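Long-range contacts in oxalate biosynthetic component 1 (Burkholderia thailandensis, PDB 5IKY), which makes oxalate in a quorum sensing-dependent pathway, as a bifunctional enzyme with serine hydrolase activity and an additional lyase activity: residues A[9-14]-A[224-229]; A[132-137]-A[489-494]; A[378-383]-A[449-454]; A[474-479]-A[498-503]. One frame throughout, in Å; residues are numbered along the deposited sequence.

Interactions 1, 3 and 4 belong to one closed parallel barrel, and interactions 1 and 4 meet at its magnesium ion: His227 of interaction 1 and Glu477 of interaction 4 both bind the metal, and the centres of the two interactions are about 11 Å apart. The backbone joins them too, through Ala10 N to Val474 O at 2.9 Å. Interaction 3, centred about 13 Å from interaction 4, comes close to it where Gly454 N lies 3.1 Å from Asp478 O. Interaction 2 is more peripheral, about 23 Å from interaction 1 between centres, yet it is tied to interaction 4 by the salt bridge of Arg492 NH1 to Asp499 OD2.

Interaction 1. Residues A[9-14]-A[224-229]; sequences AAPVGA and VHLHTR. With MG (magnesium ion), chain B.
The imidazole of His227 carries Gly13 over one of its faces: Gly13 CA lies 3.8 Å from the ring centroid and 17° off the ring normal, a CH-pi contact, and Ala14 N sits over the rim of the same face. CG of His227 is anti to the carbonyl carbon (chi1 -69°), which brings the ring beside the 9-14 backbone with NE2 directed at the magnesium ion, 2.3 Å away. ND1 is hydrogen-bonded to Asn253, so both ring nitrogens are engaged and the ring's rotation is set; Glu477 supplies a further ligand of the metal. Arg229 holds the same loop. Its NE donates to Gly13 O at 2.8 Å, NH2 adds weak bonds to Gly13 O and Val12 O, and Ala14 O stands 3.5 Å above the centre of the guanidinium plane. The bend of the Arg229 chain at chi2 (-66°) turns the guanidinium toward Gly13, past Val12, whose CG1 lies 3.9 Å from Arg229 NE. The setting is the C-terminal end of a TIM barrel, where strands 4-9 and 223-226 run parallel; the loop after the second supplies His227, that after the first packs over its ring. Across the segments, His225 N donates to Ala9 O at 2.6 Å, next to the backbone bond of Ala9 with Val223. Beyond it the chains part, and water 1 spans them, accepting from Val12 N and donating to His225 O. Pro11 CG meets Leu226 CD2 at 3.9 Å, the two side chains crossing at a slant; Val12 and Leu226 also touch Ile209 of helix 206-218.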
loop_
_atom_site.group_PDB
_atom_site.type_symbol
_atom_site.label_atom_id
_atom_site.label_comp_id
_atom_site.label_asym_id
_atom_site.label_seq_id
_atom_site.Cartn_x
_atom_site.Cartn_y
_atom_site.Cartn_z
ATOM N N ALA A 9 8.602 9.890 6.893
ATOM C CA ALA A 9 8.461 10.778 5.745
ATOM C C ALA A 9 7.820 12.094 6.169
ATOM O O ALA A 9 6.775 12.099 6.823
ATOM C CB ALA A 9 7.642 10.112 4.657
ATOM N N ALA A 10 8.457 13.202 5.802
ATOM C CA ALA A 10 7.971 14.534 6.151
ATOM C C ALA A 10 7.715 15.360 4.890
ATOM O O ALA A 10 8.580 16.121 4.454
ATOM C CB ALA A 10 8.967 15.238 7.057
ATOM N N PRO A 11 6.520 15.209 4.303
ATOM C CA PRO A 11 6.209 15.745 2.971
ATOM C C PRO A 11 5.900 17.244 2.888
ATOM O O PRO A 11 5.884 17.770 1.779
ATOM C CB PRO A 11 4.973 14.935 2.560
ATOM C CG PRO A 11 4.317 14.587 3.845
ATOM C CD PRO A 11 5.428 14.371 4.831
ATOM N N VAL A 12 5.660 17.921 4.008
ATOM C CA VAL A 12 5.193 19.306 3.935
ATOM C C VAL A 12 6.150 20.303 4.581
ATOM O O VAL A 12 6.757 21.127 3.896
ATOM C CB VAL A 12 3.806 19.465 4.590
ATOM C CG1 VAL A 12 3.271 20.872 4.356
ATOM C CG2 VAL A 12 2.836 18.432 4.033
ATOM N N GLY A 13 6.264 20.245 5.901
ATOM C CA GLY A 13 7.178 21.115 6.613
ATOM C C GLY A 13 6.678 22.534 6.800
ATOM O O GLY A 13 5.502 22.828 6.576
ATOM N N ALA A 14 7.585 23.418 7.199
ATOM C CA ALA A 14 7.232 24.793 7.531
ATOM C C ALA A 14 7.854 25.808 6.573
ATOM O O ALA A 14 7.249 26.836 6.268
ATOM C CB ALA A 14 7.654 25.105 8.964
ATOM N N VAL A 224 4.431 9.076 8.928
ATOM C CA VAL A 224 4.269 10.286 8.134
ATOM C C VAL A 224 4.219 11.510 9.047
ATOM O O VAL A 224 3.342 11.663 9.831
ATOM C CB VAL A 224 3.024 10.216 7.268
ATOM C CG1 VAL A 224 2.926 11.421 6.370
ATOM C CG2 VAL A 224 3.018 8.959 6.432
ATOM N N HIS A 225 5.185 12.404 8.897
ATOM C CA HIS A 225 5.181 13.670 9.629
ATOM C C HIS A 225 4.305 14.690 8.903
ATOM O O HIS A 225 4.672 15.059 7.788
ATOM C CB HIS A 225 6.546 14.333 9.743
ATOM C CG HIS A 225 6.633 15.262 10.892
ATOM N ND1 HIS A 225 5.601 16.129 11.237
ATOM C CD2 HIS A 225 7.722 15.671 11.555
ATOM C CE1 HIS A 225 6.028 16.885 12.243
ATOM N NE2 HIS A 225 7.304 16.637 12.441
ATOM N N LEU A 226 3.287 15.268 9.552
ATOM C CA LEU A 226 2.504 16.237 8.799
ATOM C C LEU A 226 2.544 17.685 9.315
ATOM O O LEU A 226 2.595 17.935 10.521
ATOM C CB LEU A 226 1.067 15.757 8.693
ATOM C CG LEU A 226 0.848 14.479 7.887
ATOM C CD1 LEU A 226 -0.620 14.113 7.898
ATOM C CD2 LEU A 226 1.360 14.626 6.457
ATOM N N HIS A 227 2.516 18.622 8.363
ATOM C CA HIS A 227 2.245 20.041 8.616
ATOM C C HIS A 227 1.082 20.511 7.731
ATOM O O HIS A 227 0.707 19.835 6.766
ATOM C CB HIS A 227 3.460 20.922 8.307
ATOM C CG HIS A 227 4.613 20.759 9.245
ATOM N ND1 HIS A 227 5.090 21.796 10.017
ATOM C CD2 HIS A 227 5.413 19.698 9.504
ATOM C CE1 HIS A 227 6.124 21.376 10.726
ATOM N NE2 HIS A 227 6.339 20.106 10.434
ATOM N N THR A 228 0.532 21.681 8.041
ATOM C CA THR A 228 -0.426 22.333 7.151
ATOM C C THR A 228 -0.037 23.796 6.937
ATOM O O THR A 228 0.747 24.356 7.702
ATOM C CB THR A 228 -1.869 22.255 7.691
ATOM O OG1 THR A 228 -1.901 22.695 9.054
ATOM C CG2 THR A 228 -2.392 20.829 7.611
ATOM N N ARG A 229 -0.580 24.410 5.891
ATOM C CA ARG A 229 -0.219 25.781 5.541
ATOM C C ARG A 229 -1.443 26.679 5.427
ATOM O O ARG A 229 -2.441 26.308 4.809
ATOM C CB ARG A 229 0.557 25.813 4.222
ATOM C CG ARG A 229 1.787 24.917 4.176
ATOM C CD ARG A 229 2.864 25.380 5.138
ATOM N NE ARG A 229 4.110 24.649 4.931
ATOM C CZ ARG A 229 5.058 25.025 4.078
ATOM N NH1 ARG A 229 4.900 26.122 3.353
ATOM N NH2 ARG A 229 6.162 24.302 3.947
HETATM MG MG MG B . 8.241 19.388 11.463
HETATM O O HOH W 1 6.152 17.415 6.961
HETATM O O HOH W 2 7.539 20.031 13.860
#

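Interaction 2. Residues A[132-137]-A[489-494]; sequences IVLQLT and GGVRKA
Leu134 lays one branch against the backbone of strand 491-493: its CD2 stands 3.8 Å from Arg492 CA and 4.2 Å from Val491 CG1. Chi1 of Leu134 (-75°) puts CG anti to the carbonyl carbon, and with chi2 this leaves CD2 against the strand, although the CB points neither at the strand nor away from it. One turn further along, Thr137 makes the polar half of the contact. Its OG1 lies between the backbone N and the carbonyl carbon (chi1 53°), where it can donate to Val133 O of its own helix at 2.6 Å and accept, weakly, from Lys493 N at 3.3 Å. Val133 O therefore takes two donors, Thr137 N and Thr137 OG1, and the hydroxyl serves as a relay from helix to strand. The strand belongs to a beta hairpin, 481-483 pairing antiparallel with 491-493, and helix 126-138 of the N-terminal region packs beside it; the short axes come within 6.9 Å and run almost in the same direction, 15° apart. Lys493, second to Leu134 in buried area, contributes its aliphatic start, with CB 3.4 Å from Thr137 OG1. From there its chain bends at chi2 and passes Thr137 O, and the ammonium NZ makes weak hydrogen bonds to Thr138 OG1 and Arg198 O. Arg492 sends its guanidinium away from the helix to salt bridges with Asp484 and Asp499. Next to Leu134 in the helix, Val133 brings CG1 to 3.5 Å from Val491 O.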
loop_
_atom_site.group_PDB
_atom_site.type_symbol
_atom_site.label_atom_id
_atom_site.label_comp_id
_atom_site.label_asym_id
_atom_site.label_seq_id
_atom_site.Cartn_x
_atom_site.Cartn_y
_atom_site.Cartn_z
ATOM N N ILE A 132 22.250 24.250 -13.384
ATOM C CA ILE A 132 21.370 24.228 -14.545
ATOM C C ILE A 132 20.285 23.174 -14.361
ATOM O O ILE A 132 19.095 23.461 -14.498
ATOM C CB ILE A 132 22.153 23.946 -15.841
ATOM C CG1 ILE A 132 23.060 25.131 -16.181
ATOM C CG2 ILE A 132 21.201 23.658 -16.994
ATOM C CD1 ILE A 132 23.916 24.909 -17.408
ATOM N N VAL A 133 20.706 21.953 -14.042
ATOM C CA VAL A 133 19.777 20.858 -13.794
ATOM C C VAL A 133 18.821 21.196 -12.653
ATOM O O VAL A 133 17.621 20.935 -12.744
ATOM C CB VAL A 133 20.523 19.545 -13.466
ATOM C CG1 VAL A 133 19.545 18.469 -13.018
ATOM C CG2 VAL A 133 21.323 19.074 -14.673
ATOM N N LEU A 134 19.349 21.794 -11.591
ATOM C CA LEU A 134 18.522 22.160 -10.445
ATOM C C LEU A 134 17.552 23.290 -10.779
ATOM O O LEU A 134 16.423 23.302 -10.292
ATOM C CB LEU A 134 19.395 22.553 -9.252
ATOM C CG LEU A 134 20.069 21.395 -8.512
ATOM C CD1 LEU A 134 20.795 21.890 -7.272
ATOM C CD2 LEU A 134 19.051 20.324 -8.148
ATOM N N GLN A 135 17.987 24.235 -11.608
ATOM C CA GLN A 135 17.118 25.343 -11.995
ATOM C C GLN A 135 15.973 24.883 -12.889
ATOM O O GLN A 135 14.821 25.258 -12.673
ATOM C CB GLN A 135 17.909 26.444 -12.701
ATOM C CG GLN A 135 18.276 27.610 -11.800
ATOM C CD GLN A 135 17.065 28.394 -11.319
ATOM O OE1 GLN A 135 15.960 28.242 -11.839
ATOM N NE2 GLN A 135 17.274 29.242 -10.321
ATOM N N LEU A 136 16.291 24.073 -13.892
ATOM C CA LEU A 136 15.273 23.615 -14.828
ATOM C C LEU A 136 14.278 22.680 -14.146
ATOM O O LEU A 136 13.076 22.765 -14.393
ATOM C CB LEU A 136 15.915 22.930 -16.039
ATOM C CG LEU A 136 16.765 23.843 -16.930
ATOM C CD1 LEU A 136 17.099 23.173 -18.250
ATOM C CD2 LEU A 136 16.065 25.169 -17.171
ATOM N N THR A 137 14.770 21.802 -13.278
ATOM C CA THR A 137 13.883 20.868 -12.587
ATOM C C THR A 137 13.038 21.586 -11.536
ATOM O O THR A 137 11.931 21.145 -11.220
ATOM C CB THR A 137 14.661 19.714 -11.921
ATOM O OG1 THR A 137 15.691 20.241 -11.074
ATOM C CG2 THR A 137 15.282 18.811 -12.979
ATOM N N GLY A 489 25.690 15.687 -12.941
ATOM C CA GLY A 489 25.762 16.452 -11.711
ATOM C C GLY A 489 25.371 15.596 -10.523
ATOM O O GLY A 489 25.757 15.875 -9.388
ATOM N N GLY A 490 24.592 14.551 -10.791
ATOM C CA GLY A 490 24.220 13.581 -9.776
ATOM C C GLY A 490 23.051 13.977 -8.892
ATOM O O GLY A 490 22.607 13.188 -8.056
ATOM N N VAL A 491 22.550 15.194 -9.073
ATOM C CA VAL A 491 21.462 15.691 -8.236
ATOM C C VAL A 491 20.371 16.374 -9.071
ATOM O O VAL A 491 20.649 16.984 -10.106
ATOM C CB VAL A 491 21.998 16.668 -7.162
ATOM C CG1 VAL A 491 22.515 17.950 -7.801
ATOM C CG2 VAL A 491 20.933 16.971 -6.122
ATOM N N ARG A 492 19.124 16.240 -8.626
ATOM C CA ARG A 492 17.986 16.877 -9.283
ATOM C C ARG A 492 16.892 17.181 -8.268
ATOM O O ARG A 492 16.976 16.767 -7.115
ATOM C CB ARG A 492 17.433 15.985 -10.392
ATOM C CG ARG A 492 16.997 14.626 -9.890
ATOM C CD ARG A 492 16.257 13.830 -10.950
ATOM N NE ARG A 492 15.941 12.492 -10.461
ATOM C CZ ARG A 492 14.881 12.200 -9.714
ATOM N NH1 ARG A 492 14.022 13.155 -9.375
ATOM N NH2 ARG A 492 14.680 10.954 -9.306
ATOM N N LYS A 493 15.866 17.904 -8.704
ATOM C CA LYS A 493 14.724 18.196 -7.846
ATOM C C LYS A 493 13.963 16.912 -7.542
ATOM O O LYS A 493 13.728 16.097 -8.435
ATOM C CB LYS A 493 13.793 19.215 -8.506
ATOM C CG LYS A 493 13.160 20.203 -7.545
ATOM C CD LYS A 493 14.205 21.152 -6.981
ATOM C CE LYS A 493 13.563 22.250 -6.153
ATOM N NZ LYS A 493 14.573 23.209 -5.627
ATOM N N ALA A 494 13.584 16.733 -6.280
ATOM C CA ALA A 494 12.839 15.550 -5.871
ATOM C C ALA A 494 11.384 15.658 -6.317
ATOM O O ALA A 494 10.723 16.663 -6.062
ATOM C CB ALA A 494 12.927 15.361 -4.362
#

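Interaction 3. Residues A[378-383]-A[449-454]; sequences MLVAAV and SLLLPG
Leu379 binds both ways across the two strands: its N donates to Ser449 O at 2.9 Å, and its O accepts from Leu451 N at 3.2 Å, with N-H...O angles of 165° and 166°. A third bond, Ala381 N to Leu451 O, is long and weak at 3.5 Å. It falls where Val380 centres an inverse gamma turn and the chain leaves the strand. On the face carrying Met378, Val380, Ser449 and Leu451, the Met378 chain bends at chi2 (52°), which lays SD 3.5 Å from Ser449 CB, and CE reaches Leu451 CB. Leu451 lies side by side with Val380, pointing the same way, CD1 4.1 Å from Val380 CG1. Past the strands, Ala381 CB meets Leu452 CD2 at 3.6 Å, and Pro453 is wedged against Ala382 and Val383.

These are adjacent parallel strands of the TIM barrel. Leu379 faces helix 418-442 and Leu450 faces helix 460-466, outside the barrel; Met378 and Leu451 touch Arg473 on the other face, the side chain of Leu451 about 7 Å from the magnesium ion. Side-chain contact between the strands is thus almost wholly apolar, and the strand register is set by the backbone bonds, with no side-chain hydrogen bond between the two segments.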
loop_
_atom_site.group_PDB
_atom_site.type_symbol
_atom_site.label_atom_id
_atom_site.label_comp_id
_atom_site.label_asym_id
_atom_site.label_seq_id
_atom_site.Cartn_x
_atom_site.Cartn_y
_atom_site.Cartn_z
ATOM N N MET A 378 13.643 12.687 18.069
ATOM C CA MET A 378 13.968 13.179 16.738
ATOM C C MET A 378 15.174 14.112 16.808
ATOM O O MET A 378 15.088 15.198 17.384
ATOM C CB MET A 378 12.770 13.914 16.133
ATOM C CG MET A 378 12.731 13.914 14.619
ATOM S SD MET A 378 12.906 12.254 13.961
ATOM C CE MET A 378 14.286 12.520 12.869
ATOM N N LEU A 379 16.296 13.695 16.231
ATOM C CA LEU A 379 17.494 14.531 16.234
ATOM C C LEU A 379 17.517 15.478 15.044
ATOM O O LEU A 379 17.761 15.063 13.910
ATOM C CB LEU A 379 18.763 13.678 16.234
ATOM C CG LEU A 379 19.029 12.803 17.459
ATOM C CD1 LEU A 379 20.410 12.170 17.358
ATOM C CD2 LEU A 379 18.889 13.605 18.744
ATOM N N VAL A 380 17.261 16.754 15.310
ATOM C CA VAL A 380 17.328 17.780 14.279
ATOM C C VAL A 380 18.768 18.249 14.121
ATOM O O VAL A 380 19.160 19.280 14.667
ATOM C CB VAL A 380 16.422 18.975 14.615
ATOM C CG1 VAL A 380 16.242 19.863 13.397
ATOM C CG2 VAL A 380 15.074 18.483 15.118
ATOM N N ALA A 381 19.556 17.483 13.376
ATOM C CA ALA A 381 20.990 17.733 13.268
ATOM C C ALA A 381 21.330 18.671 12.114
ATOM O O ALA A 381 20.580 18.772 11.145
ATOM C CB ALA A 381 21.738 16.417 13.111
ATOM N N ALA A 382 22.467 19.355 12.246
ATOM C CA ALA A 382 22.997 20.256 11.222
ATOM C C ALA A 382 22.091 21.462 10.962
ATOM O O ALA A 382 22.185 22.096 9.914
ATOM C CB ALA A 382 23.251 19.494 9.922
ATOM N N VAL A 383 21.226 21.776 11.919
ATOM C CA VAL A 383 20.402 22.979 11.851
ATOM C C VAL A 383 20.836 23.962 12.935
ATOM O O VAL A 383 20.666 23.697 14.123
ATOM C CB VAL A 383 18.905 22.653 12.014
ATOM C CG1 VAL A 383 18.089 23.934 12.142
ATOM C CG2 VAL A 383 18.418 21.812 10.845
ATOM N N SER A 449 15.683 8.790 16.111
ATOM C CA SER A 449 15.781 8.944 14.665
ATOM C C SER A 449 16.607 10.172 14.288
ATOM O O SER A 449 16.837 11.060 15.110
ATOM C CB SER A 449 14.389 9.035 14.036
ATOM O OG SER A 449 13.655 7.843 14.258
ATOM N N LEU A 450 17.043 10.213 13.033
ATOM C CA LEU A 450 17.893 11.292 12.547
ATOM C C LEU A 450 17.317 11.973 11.311
ATOM O O LEU A 450 16.795 11.313 10.412
ATOM C CB LEU A 450 19.288 10.755 12.227
ATOM C CG LEU A 450 20.280 11.709 11.559
ATOM C CD1 LEU A 450 20.689 12.803 12.527
ATOM C CD2 LEU A 450 21.495 10.956 11.046
ATOM N N LEU A 451 17.412 13.298 11.271
ATOM C CA LEU A 451 17.126 14.039 10.051
ATOM C C LEU A 451 18.306 14.950 9.729
ATOM O O LEU A 451 19.024 15.392 10.624
ATOM C CB LEU A 451 15.826 14.845 10.183
ATOM C CG LEU A 451 15.782 16.150 10.984
ATOM C CD1 LEU A 451 16.161 17.353 10.126
ATOM C CD2 LEU A 451 14.398 16.343 11.573
ATOM N N LEU A 452 18.510 15.216 8.446
ATOM C CA LEU A 452 19.547 16.137 8.008
ATOM C C LEU A 452 19.011 16.994 6.866
ATOM O O LEU A 452 18.380 16.477 5.945
ATOM C CB LEU A 452 20.803 15.378 7.575
ATOM C CG LEU A 452 21.630 14.708 8.675
ATOM C CD1 LEU A 452 22.754 13.884 8.072
ATOM C CD2 LEU A 452 22.193 15.750 9.625
ATOM N N PRO A 453 19.259 18.312 6.928
ATOM C CA PRO A 453 18.763 19.280 5.943
ATOM C C PRO A 453 19.621 19.375 4.683
ATOM O O PRO A 453 20.847 19.422 4.777
ATOM C CB PRO A 453 18.804 20.599 6.716
ATOM C CG PRO A 453 19.961 20.431 7.645
ATOM C CD PRO A 453 19.980 18.970 8.033
ATOM N N GLY A 454 18.974 19.378 3.521
ATOM C CA GLY A 454 19.639 19.635 2.253
ATOM C C GLY A 454 20.813 18.743 1.883
ATOM O O GLY A 454 20.655 17.533 1.725
#

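Interaction 4. Residues A[474-479]-A[498-503]; sequences VGLEDA and GDQVRW. With MG (magnesium ion), chain B.
Gly475 and Gln500 approach to 6.5 Å between their CA atoms where the backbone, stretched out at Gly475 with positive phi (143°), takes helical angles at 476-478. This turn follows strand 471-474 of the TIM barrel, at whose C-terminal end the metal is held, and helix 497-510 packs against it. Gly475 O accepts from both Asp478 N and Ala479 N, closing the turn. Gln500 carries the contact from the helix: with CG anti to the carbonyl carbon (chi1 -70°) and the chain extended beyond it, the amide inserts at the foot of the turn. NE2 donates to Ala479 O at 2.8 Å, almost straight (169°) and with the oxygen in the amide plane, although it approaches from above the carbonyl plane. A second bond, to Asn481 O, uses the same NE2, so this buried nitrogen spans the turn and the strand after it. OE1 is turned to Gly475, 3.0 Å from its C, and the Leu476 side chain crosses that of Gln500 at about a right angle, CD2 3.8 Å from OE1. Beside them Val474 CG2 packs on Val501 CG2 at 3.9 Å. Away from the helix, on the far side of the turn, Glu477 extends its chain to place OE2 2.4 Å from the magnesium ion.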
loop_
_atom_site.group_PDB
_atom_site.type_symbol
_atom_site.label_atom_id
_atom_site.label_comp_id
_atom_site.label_asym_id
_atom_site.label_seq_id
_atom_site.Cartn_x
_atom_site.Cartn_y
_atom_site.Cartn_z
ATOM N N VAL A 474 13.327 11.458 6.050
ATOM C CA VAL A 474 13.526 12.236 4.829
ATOM C C VAL A 474 12.226 12.945 4.447
ATOM O O VAL A 474 11.194 12.756 5.091
ATOM C CB VAL A 474 13.993 11.359 3.648
ATOM C CG1 VAL A 474 15.398 10.837 3.886
ATOM C CG2 VAL A 474 13.022 10.210 3.415
ATOM N N GLY A 475 12.277 13.755 3.396
ATOM C CA GLY A 475 11.093 14.457 2.932
ATOM C C GLY A 475 11.394 15.859 2.443
ATOM O O GLY A 475 12.483 16.387 2.675
ATOM N N LEU A 476 10.422 16.468 1.769
ATOM C CA LEU A 476 10.605 17.805 1.216
ATOM C C LEU A 476 10.777 18.848 2.316
ATOM O O LEU A 476 11.341 19.916 2.082
ATOM C CB LEU A 476 9.430 18.179 0.313
ATOM C CG LEU A 476 9.249 17.304 -0.928
ATOM C CD1 LEU A 476 8.244 17.927 -1.883
ATOM C CD2 LEU A 476 10.582 17.075 -1.618
ATOM N N GLU A 477 10.293 18.531 3.513
ATOM C CA GLU A 477 10.489 19.397 4.671
ATOM C C GLU A 477 11.968 19.662 4.926
ATOM O O GLU A 477 12.356 20.771 5.296
ATOM C CB GLU A 477 9.853 18.781 5.918
ATOM C CG GLU A 477 10.221 19.492 7.213
ATOM C CD GLU A 477 9.318 19.107 8.370
ATOM O OE1 GLU A 477 8.397 18.290 8.162
ATOM O OE2 GLU A 477 9.525 19.632 9.484
ATOM N N ASP A 478 12.790 18.640 4.715
ATOM C CA ASP A 478 14.215 18.728 5.016
ATOM C C ASP A 478 15.041 19.103 3.790
ATOM O O ASP A 478 15.920 19.963 3.864
ATOM C CB ASP A 478 14.715 17.401 5.593
ATOM C CG ASP A 478 13.945 16.972 6.830
ATOM O OD1 ASP A 478 13.374 17.849 7.517
ATOM O OD2 ASP A 478 13.917 15.758 7.121
ATOM N N ALA A 479 14.759 18.454 2.664
ATOM C CA ALA A 479 15.515 18.687 1.439
ATOM C C ALA A 479 14.612 18.625 0.216
ATOM O O ALA A 479 13.671 17.834 0.170
ATOM C CB ALA A 479 16.642 17.674 1.314
ATOM N N GLY A 498 8.122 10.652 -1.751
ATOM C CA GLY A 498 8.223 9.267 -2.172
ATOM C C GLY A 498 9.468 9.016 -3.002
ATOM O O GLY A 498 10.055 7.935 -2.953
ATOM N N ASP A 499 9.867 10.027 -3.765
ATOM C CA ASP A 499 11.094 9.970 -4.546
ATOM C C ASP A 499 12.295 9.766 -3.622
ATOM O O ASP A 499 13.164 8.935 -3.886
ATOM C CB ASP A 499 11.263 11.253 -5.363
ATOM C CG ASP A 499 12.189 11.077 -6.549
ATOM O OD1 ASP A 499 12.794 9.993 -6.689
ATOM O OD2 ASP A 499 12.323 12.040 -7.334
ATOM N N GLN A 500 12.324 10.524 -2.529
ATOM C CA GLN A 500 13.428 10.472 -1.578
ATOM C C GLN A 500 13.395 9.215 -0.711
ATOM O O GLN A 500 14.443 8.684 -0.342
ATOM C CB GLN A 500 13.415 11.719 -0.695
ATOM C CG GLN A 500 13.796 12.992 -1.432
ATOM C CD GLN A 500 13.374 14.239 -0.686
ATOM O OE1 GLN A 500 12.433 14.208 0.104
ATOM N NE2 GLN A 500 14.070 15.345 -0.931
ATOM N N VAL A 501 12.195 8.743 -0.383
ATOM C CA VAL A 501 12.050 7.498 0.363
ATOM C C VAL A 501 12.565 6.332 -0.474
ATOM O O VAL A 501 13.213 5.420 0.039
ATOM C CB VAL A 501 10.584 7.243 0.769
ATOM C CG1 VAL A 501 10.442 5.882 1.425
ATOM C CG2 VAL A 501 10.100 8.333 1.710
ATOM N N ARG A 502 12.283 6.381 -1.772
ATOM C CA ARG A 502 12.757 5.364 -2.698
ATOM C C ARG A 502 14.280 5.340 -2.733
ATOM O O ARG A 502 14.899 4.276 -2.691
ATOM C CB ARG A 502 12.203 5.610 -4.101
ATOM C CG ARG A 502 12.634 4.571 -5.121
ATOM C CD ARG A 502 12.077 4.883 -6.499
ATOM N NE ARG A 502 12.383 3.824 -7.455
ATOM C CZ ARG A 502 11.629 2.744 -7.636
ATOM N NH1 ARG A 502 10.524 2.578 -6.921
ATOM N NH2 ARG A 502 11.982 1.828 -8.528
ATOM N N TRP A 503 14.876 6.524 -2.807
ATOM C CA TRP A 503 16.325 6.655 -2.797
ATOM C C TRP A 503 16.919 6.093 -1.506
ATOM O O TRP A 503 17.904 5.356 -1.539
ATOM C CB TRP A 503 16.730 8.120 -2.972
ATOM C CG TRP A 503 18.162 8.387 -2.625
ATOM C CD1 TRP A 503 19.246 8.237 -3.442
ATOM C CD2 TRP A 503 18.668 8.844 -1.366
ATOM N NE1 TRP A 503 20.395 8.576 -2.769
ATOM C CE2 TRP A 503 20.067 8.950 -1.492
ATOM C CE3 TRP A 503 18.072 9.174 -0.144
ATOM C CZ2 TRP A 503 20.881 9.375 -0.443
ATOM C CZ3 TRP A 503 18.882 9.595 0.898
ATOM C CH2 TRP A 503 20.271 9.692 0.741
HETATM MG MG MG B . 8.241 19.388 11.463
HETATM O O HOH W 2 7.539 20.031 13.860
#